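Side-chain contacts in ethanolamine kinase Pv091845 (Plasmodium vivax, PDB 2QG7), which probably phosphorylates ethanolamine, the first step from ethanolamine to phosphatidylethanolamine in the parasite's phospholipid metabolism: residues D[197-202]-D[369-374]; D[262-267]-D[428-433]; D[389-394]-D[401-406]. All coordinates share one frame; numbering follows the deposited sequence.

Interaction 1: residues D[197-202]-D[369-374]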
# COMPACT_ATOMS: atom_id res chain seq x y z
N LYS D 197 17.47 -17.38 15.09
CA LYS D 197 18.58 -16.96 15.92
C LYS D 197 18.20 -15.74 16.80
O LYS D 197 18.54 -15.69 17.99
CB LYS D 197 19.75 -16.66 14.98
CG LYS D 197 20.92 -15.80 15.52
CD LYS D 197 21.88 -15.37 14.35
CE LYS D 197 22.93 -14.36 14.89
NZ LYS D 197 23.92 -13.80 13.81
N PHE D 198 17.48 -14.77 16.23
CA PHE D 198 17.04 -13.59 17.01
C PHE D 198 15.68 -13.79 17.68
O PHE D 198 15.42 -13.20 18.72
CB PHE D 198 17.03 -12.31 16.14
CG PHE D 198 18.38 -11.90 15.64
CD1 PHE D 198 18.76 -12.15 14.32
CD2 PHE D 198 19.30 -11.29 16.50
CE1 PHE D 198 20.02 -11.77 13.85
CE2 PHE D 198 20.58 -10.93 16.06
CZ PHE D 198 20.93 -11.15 14.73
N GLN D 199 14.82 -14.62 17.09
CA GLN D 199 13.54 -14.97 17.71
C GLN D 199 13.75 -15.44 19.14
O GLN D 199 13.12 -14.94 20.08
CB GLN D 199 12.87 -16.12 16.95
CG GLN D 199 12.21 -15.76 15.62
CD GLN D 199 11.33 -16.92 15.17
OE1 GLN D 199 11.81 -18.05 15.02
NE2 GLN D 199 10.03 -16.67 15.00
N LYS D 200 14.66 -16.42 19.28
CA LYS D 200 15.16 -16.90 20.58
C LYS D 200 15.53 -15.76 21.54
O LYS D 200 15.04 -15.71 22.65
CB LYS D 200 16.35 -17.87 20.35
CG LYS D 200 17.04 -18.38 21.65
CD LYS D 200 18.07 -19.39 21.32
CE LYS D 200 19.29 -19.24 22.20
NZ LYS D 200 19.20 -20.03 23.52
N LEU D 201 16.34 -14.81 21.08
CA LEU D 201 16.90 -13.74 21.92
C LEU D 201 15.90 -12.64 22.25
O LEU D 201 15.97 -12.03 23.31
CB LEU D 201 18.13 -13.14 21.27
CG LEU D 201 19.35 -14.06 21.17
CD1 LEU D 201 20.52 -13.40 20.39
CD2 LEU D 201 19.82 -14.43 22.57
N ILE D 202 14.97 -12.41 21.32
CA ILE D 202 13.91 -11.42 21.49
C ILE D 202 12.88 -11.91 22.51
O ILE D 202 12.44 -11.14 23.38
CB ILE D 202 13.24 -11.05 20.11
CG1 ILE D 202 14.27 -10.36 19.22
CG2 ILE D 202 12.02 -10.17 20.32
CD1 ILE D 202 13.95 -10.30 17.71
N ASN D 369 3.14 -9.13 13.76
CA ASN D 369 2.76 -8.27 12.66
C ASN D 369 3.93 -7.49 12.07
O ASN D 369 3.88 -7.12 10.91
CB ASN D 369 1.61 -7.32 13.02
CG ASN D 369 0.27 -7.96 12.85
OD1 ASN D 369 0.07 -8.81 11.98
ND2 ASN D 369 -0.70 -7.54 13.67
N GLU D 370 4.96 -7.23 12.86
CA GLU D 370 6.04 -6.35 12.46
C GLU D 370 7.08 -7.09 11.65
O GLU D 370 8.10 -6.55 11.30
CB GLU D 370 6.65 -5.67 13.70
CG GLU D 370 5.73 -4.66 14.47
CD GLU D 370 5.31 -3.43 13.60
OE1 GLU D 370 4.25 -2.77 13.91
OE2 GLU D 370 6.04 -3.05 12.63
N TYR D 371 6.85 -8.34 11.36
CA TYR D 371 7.69 -9.15 10.51
C TYR D 371 7.49 -8.64 9.08
O TYR D 371 8.41 -8.75 8.22
CB TYR D 371 7.24 -10.62 10.60
CG TYR D 371 7.81 -11.44 11.76
CD1 TYR D 371 7.98 -10.89 13.05
CD2 TYR D 371 8.14 -12.79 11.57
CE1 TYR D 371 8.49 -11.66 14.09
CE2 TYR D 371 8.65 -13.57 12.61
CZ TYR D 371 8.82 -13.00 13.87
OH TYR D 371 9.35 -13.77 14.90
N ALA D 372 6.27 -8.16 8.83
CA ALA D 372 5.86 -7.52 7.57
C ALA D 372 6.56 -6.18 7.31
O ALA D 372 6.67 -5.77 6.16
CB ALA D 372 4.35 -7.32 7.55
N GLY D 373 7.01 -5.51 8.39
CA GLY D 373 7.63 -4.20 8.28
C GLY D 373 6.61 -3.12 7.98
O GLY D 373 5.39 -3.37 7.99
N PHE D 374 7.10 -1.91 7.73
CA PHE D 374 6.21 -0.78 7.36
C PHE D 374 5.61 -0.96 5.97
O PHE D 374 4.64 -0.34 5.64
CB PHE D 374 6.96 0.55 7.45
CG PHE D 374 7.12 1.06 8.86
CD1 PHE D 374 6.00 1.39 9.62
CD2 PHE D 374 8.39 1.20 9.43
CE1 PHE D 374 6.14 1.89 10.91
CE2 PHE D 374 8.53 1.68 10.73
CZ PHE D 374 7.40 2.03 11.47
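Q199, on helix 196-210, and Y371, in the loop that follows helix 360-369, have CA atoms 11.0 Å apart, so this buried contact is made wholly by the ends of two long side chains. It illustrates how one polar bond can bridge the gap between two backbones that do not touch, here tying a helix to a loop in the largely helical C-terminal part of the kinase fold. NE2 of Q199 donates to OH of Y371 over 3.0 Å, and the N-H...O angle of 162° is nearly straight. The phenol oxygen lies almost in the amide plane, while NE2 meets the tyrosine at its ring edge, near the ring plane. The two flat groups are steeply inclined to each other, at 62°. Beyond CG the glutamine chain runs extended (chi2 -167°), which carries the amide across to the hydroxyl; its CG follows 3.6 Å from Y371 OH. The same amide has two further partners on helix 384-395: NE2 also bonds the carbonyl oxygen of E386, and OE1 bonds H389. Three bonds thus fix its rotation. Y371 meets F368 edge to face and packs on helix 190-194, while I202 of helix 196-210 reaches F349 of strand 347-349.

Interaction 2: residues D[262-267]-D[428-433]; sequences NILKLI and QGMHSS
Within the mainly helical part of this choline/ethanolamine kinase fold, the last turn of helix 413-430 is joined to the short, weakly bonded helix 262-265 by M430, which meets I263 and L264. The backbones keep their distance, L264 CA and M430 CA being 9.7 Å apart, and the methionine bridges the gap. Its chain bends twice beyond CB, first at chi2 (-58°) and again at chi3 (93°), turning the thioether toward the short helix. The sulfur SD rests 3.9 Å from the branch tip CD1 of L264, whose side chain leans across it at a slant. The terminal methyl CE comes 4.0 Å from CG2 of I263, and there the two side chains stand roughly perpendicular. I263 has CG1 anti to its backbone N (chi1 -169°), which leaves the short CG2 branch to meet the methyl while the longer branch leads away. Both I263 and M430 also touch I439 of helix 438-448. Segment 262-267 is part of the dimer interface: I263 packs on T447 of the second subunit, to which the L266 backbone is hydrogen-bonded. All the cross-contacts are apolar and near van der Waals distance: dispersion and burial, with no directional bond, hold the pieces together, and the flexible thioether supplies the fit.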
# COMPACT_ATOMS: atom_id res chain seq x y z
N ASN D 262 -10.71 13.95 5.01
CA ASN D 262 -11.65 13.36 4.05
C ASN D 262 -11.56 11.84 3.94
O ASN D 262 -12.52 11.19 3.53
CB ASN D 262 -11.49 13.98 2.65
CG ASN D 262 -12.15 15.34 2.54
OD1 ASN D 262 -13.28 15.54 2.93
ND2 ASN D 262 -11.43 16.28 1.98
N ILE D 263 -10.40 11.28 4.29
CA ILE D 263 -10.18 9.82 4.37
C ILE D 263 -11.03 9.16 5.47
O ILE D 263 -11.46 8.01 5.35
CB ILE D 263 -8.65 9.47 4.54
CG1 ILE D 263 -8.40 7.96 4.36
CG2 ILE D 263 -8.08 10.01 5.89
CD1 ILE D 263 -9.07 7.36 3.07
N LEU D 264 -11.33 9.92 6.52
CA LEU D 264 -12.10 9.39 7.62
C LEU D 264 -13.55 9.16 7.24
O LEU D 264 -14.21 8.27 7.78
CB LEU D 264 -12.04 10.34 8.83
CG LEU D 264 -10.66 10.77 9.35
CD1 LEU D 264 -10.88 11.54 10.62
CD2 LEU D 264 -9.69 9.59 9.59
N LYS D 265 -14.06 9.99 6.34
CA LYS D 265 -15.45 9.97 5.92
C LYS D 265 -15.75 8.76 5.07
O LYS D 265 -16.84 8.27 5.07
CB LYS D 265 -15.77 11.27 5.20
CG LYS D 265 -15.63 12.47 6.16
CD LYS D 265 -16.09 13.79 5.56
CE LYS D 265 -16.06 14.92 6.60
NZ LYS D 265 -16.59 16.20 5.95
N LEU D 266 -14.75 8.26 4.38
CA LEU D 266 -14.88 7.04 3.61
C LEU D 266 -15.02 5.76 4.49
O LEU D 266 -15.47 4.71 4.02
CB LEU D 266 -13.68 6.95 2.65
CG LEU D 266 -13.68 5.85 1.58
CD1 LEU D 266 -14.84 6.02 0.53
CD2 LEU D 266 -12.30 5.86 0.90
N ILE D 267 -14.64 5.86 5.77
CA ILE D 267 -14.71 4.75 6.71
C ILE D 267 -16.04 4.79 7.43
O ILE D 267 -16.40 5.84 7.98
CB ILE D 267 -13.54 4.77 7.76
CG1 ILE D 267 -12.16 4.75 7.07
CG2 ILE D 267 -13.64 3.54 8.68
CD1 ILE D 267 -11.07 5.35 7.91
N GLN D 428 -2.29 10.62 13.40
CA GLN D 428 -1.05 11.29 13.07
C GLN D 428 -1.10 11.99 11.72
O GLN D 428 -0.47 13.05 11.54
CB GLN D 428 0.10 10.27 13.10
CG GLN D 428 0.27 9.62 14.44
CD GLN D 428 0.99 10.50 15.44
OE1 GLN D 428 2.19 10.35 15.64
NE2 GLN D 428 0.27 11.41 16.08
N GLY D 429 -1.81 11.38 10.76
CA GLY D 429 -2.02 11.96 9.46
C GLY D 429 -2.90 13.21 9.44
O GLY D 429 -2.88 13.95 8.46
N MET D 430 -3.68 13.43 10.49
CA MET D 430 -4.48 14.66 10.62
C MET D 430 -3.61 15.88 10.96
O MET D 430 -3.90 17.00 10.51
CB MET D 430 -5.58 14.53 11.69
CG MET D 430 -6.58 13.41 11.45
SD MET D 430 -7.54 13.41 9.90
CE MET D 430 -6.56 12.38 8.80
N HIS D 431 -2.56 15.63 11.76
CA HIS D 431 -1.68 16.70 12.24
C HIS D 431 -0.28 16.34 11.81
O HIS D 431 0.60 16.05 12.65
CB HIS D 431 -1.78 16.84 13.78
CG HIS D 431 -3.19 16.93 14.29
ND1 HIS D 431 -3.95 18.08 14.20
CD2 HIS D 431 -3.98 15.99 14.87
CE1 HIS D 431 -5.15 17.85 14.72
NE2 HIS D 431 -5.20 16.60 15.14
N SER D 432 -0.08 16.36 10.49
CA SER D 432 1.09 15.73 9.87
C SER D 432 2.33 16.64 9.70
O SER D 432 2.28 17.72 9.04
CB SER D 432 0.72 15.05 8.55
OG SER D 432 0.44 16.05 7.54
N SER D 433 3.44 16.16 10.28
CA SER D 433 4.75 16.79 10.19
C SER D 433 5.85 15.71 10.31
O SER D 433 5.77 14.61 9.73
CB SER D 433 4.90 17.86 11.28
OG SER D 433 4.41 17.37 12.56

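Interaction 3: residues D[389-394]-D[401-406]; sequences HFIMHY and ELINQL
The hydroxyl OH of Y394 is hydrogen-bonded to ND1 of H210, and this tether at the far end of the phenol holds in place a ring whose CD2 lies 3.6 Å from CD2 of L406. The methyl approaches the ring obliquely, also touching CE2, and the leucine comes in square to the tyrosine. Setting CG of Y394 anti to the backbone N (chi1 169°) brings the CD2-CE2 side of the ring to that methyl. K207 adds a cation-pi interaction with the same ring.

Around this pair, the helical segments 389-394 and 401-406 show how two consecutive helices, joined by a short connection in the largely helical C-terminal part of the choline/ethanolamine kinase fold, can pack through apolar side chains, two isoleucines and a leucine with M392 and Y394. Their axes come within 9.3 Å at 118° between chain directions, and M392 CA and I403 CA are only 6.0 Å apart. At the middle is I391, whose CG2 serves two neighbours: it sits 3.7 Å from CG2 of I403 and equally 3.7 Å from CD2 of L406. The two isoleucines lie alongside, pointing opposite ways. I403 divides its branches between two partners, giving CG2 to I391 and laying the longer arm, ending in CD1, 3.8 Å from CB of M392. That arm runs extended beyond CG1 (chi2 166°), far enough for CD1 to approach the CA of M392 as well. While M392 presents CB to I403, its SD lies above one face of the H393 ring, toward the rim.

Within the helix pair, I403 also leans on Y388 of helix 384-395, and L406 touches L395, the last residue of that helix. Helices 360-369 and 196-210 flank the pair: R360 of the former touches both Y394 and L406, and the latter carries H210 and K207.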
# COMPACT_ATOMS: atom_id res chain seq x y z
N HIS D 389 8.36 -21.71 17.60
CA HIS D 389 9.75 -21.49 17.93
C HIS D 389 9.97 -20.28 18.84
O HIS D 389 10.81 -20.32 19.70
CB HIS D 389 10.61 -21.42 16.66
CG HIS D 389 12.09 -21.42 16.94
ND1 HIS D 389 12.84 -20.26 16.97
CD2 HIS D 389 12.95 -22.42 17.25
CE1 HIS D 389 14.10 -20.56 17.26
NE2 HIS D 389 14.20 -21.86 17.43
N PHE D 390 9.21 -19.20 18.66
CA PHE D 390 9.36 -17.98 19.48
C PHE D 390 8.84 -18.20 20.89
O PHE D 390 9.45 -17.79 21.90
CB PHE D 390 8.59 -16.82 18.81
CG PHE D 390 8.71 -15.48 19.53
CD1 PHE D 390 9.69 -14.55 19.16
CD2 PHE D 390 7.82 -15.12 20.55
CE1 PHE D 390 9.77 -13.31 19.78
CE2 PHE D 390 7.92 -13.87 21.19
CZ PHE D 390 8.88 -12.97 20.81
N ILE D 391 7.66 -18.82 20.94
CA ILE D 391 6.91 -18.99 22.17
C ILE D 391 7.60 -20.02 23.08
O ILE D 391 7.54 -19.91 24.30
CB ILE D 391 5.44 -19.33 21.87
CG1 ILE D 391 4.76 -18.05 21.32
CG2 ILE D 391 4.72 -19.84 23.13
CD1 ILE D 391 3.37 -18.21 20.78
N MET D 392 8.25 -21.01 22.48
CA MET D 392 9.05 -21.96 23.22
C MET D 392 10.14 -21.22 24.03
O MET D 392 10.31 -21.49 25.24
CB MET D 392 9.69 -22.99 22.28
CG MET D 392 10.74 -23.89 22.97
SD MET D 392 11.73 -24.73 21.72
CE MET D 392 10.64 -26.18 21.46
N HIS D 393 10.87 -20.32 23.38
CA HIS D 393 11.92 -19.56 24.05
C HIS D 393 11.37 -18.39 24.85
O HIS D 393 12.08 -17.80 25.66
CB HIS D 393 13.00 -19.11 23.09
CG HIS D 393 13.73 -20.24 22.43
ND1 HIS D 393 14.67 -21.00 23.10
CD2 HIS D 393 13.67 -20.74 21.18
CE1 HIS D 393 15.16 -21.91 22.27
NE2 HIS D 393 14.57 -21.77 21.10
N TYR D 394 10.10 -18.07 24.64
CA TYR D 394 9.44 -17.05 25.44
C TYR D 394 9.08 -17.65 26.79
O TYR D 394 9.39 -17.09 27.82
CB TYR D 394 8.19 -16.46 24.72
CG TYR D 394 7.30 -15.59 25.60
CD1 TYR D 394 7.65 -14.27 25.88
CD2 TYR D 394 6.14 -16.09 26.16
CE1 TYR D 394 6.83 -13.46 26.69
CE2 TYR D 394 5.36 -15.33 27.01
CZ TYR D 394 5.70 -13.99 27.25
OH TYR D 394 4.89 -13.19 28.03
N GLU D 401 2.02 -28.46 25.14
CA GLU D 401 0.66 -28.13 25.59
C GLU D 401 0.63 -26.70 26.11
O GLU D 401 -0.42 -26.03 26.09
CB GLU D 401 0.14 -29.08 26.70
CG GLU D 401 0.10 -30.59 26.35
CD GLU D 401 -1.06 -30.98 25.38
OE1 GLU D 401 -1.47 -32.18 25.36
OE2 GLU D 401 -1.56 -30.08 24.63
N LEU D 402 1.78 -26.26 26.63
CA LEU D 402 1.85 -24.93 27.17
C LEU D 402 2.14 -23.92 26.04
O LEU D 402 1.53 -22.83 26.01
CB LEU D 402 2.86 -24.85 28.32
CG LEU D 402 2.74 -23.60 29.22
CD1 LEU D 402 1.44 -23.68 30.07
CD2 LEU D 402 4.01 -23.44 30.14
N ILE D 403 3.03 -24.32 25.12
CA ILE D 403 3.30 -23.59 23.89
C ILE D 403 2.08 -23.40 23.00
O ILE D 403 1.71 -22.26 22.72
CB ILE D 403 4.44 -24.19 23.08
CG1 ILE D 403 5.69 -24.29 23.93
CG2 ILE D 403 4.74 -23.30 21.85
CD1 ILE D 403 6.78 -25.16 23.33
N ASN D 404 1.43 -24.50 22.60
CA ASN D 404 0.19 -24.45 21.78
C ASN D 404 -0.95 -23.64 22.40
O ASN D 404 -1.82 -23.11 21.72
CB ASN D 404 -0.29 -25.86 21.44
CG ASN D 404 0.54 -26.50 20.38
OD1 ASN D 404 1.40 -25.87 19.79
ND2 ASN D 404 0.29 -27.76 20.11
N GLN D 405 -0.92 -23.51 23.70
CA GLN D 405 -2.01 -22.86 24.37
C GLN D 405 -1.80 -21.35 24.30
O GLN D 405 -2.78 -20.58 24.32
CB GLN D 405 -2.01 -23.36 25.81
CG GLN D 405 -3.24 -23.04 26.58
CD GLN D 405 -3.53 -24.05 27.68
OE1 GLN D 405 -2.65 -24.94 28.01
NE2 GLN D 405 -4.76 -23.92 28.27
N LEU D 406 -0.53 -20.93 24.25
CA LEU D 406 -0.23 -19.52 24.08
C LEU D 406 -0.34 -19.12 22.57
O LEU D 406 -0.72 -17.99 22.25
CB LEU D 406 1.11 -19.12 24.72
CG LEU D 406 1.62 -17.67 24.63
CD1 LEU D 406 0.59 -16.57 25.08
CD2 LEU D 406 2.89 -17.51 25.41

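In the fold
Interactions 1 and 3 are neighbours, their centres 16 Å apart, and they meet directly: helix 384-395 belongs to interaction 3, yet offers H389 ND1 to Q199 OE1 at 3.1 Å, and F390 CE1 packs 3.9 Å from I202 CG2. Polar anchoring and apolar helix packing therefore both act on helix 384-395 and its surroundings. Interaction 2 stands apart, its centre 29 Å from that of interaction 1 and 39 Å from that of interaction 3, near the second subunit. Sequence still ties it to the rest, since helix 400-410 of interaction 3 is followed in the chain by helix 413-430 of interaction 2, and segments 369-374, 389-394 and 401-406 all fall between 262-267 and 428-433.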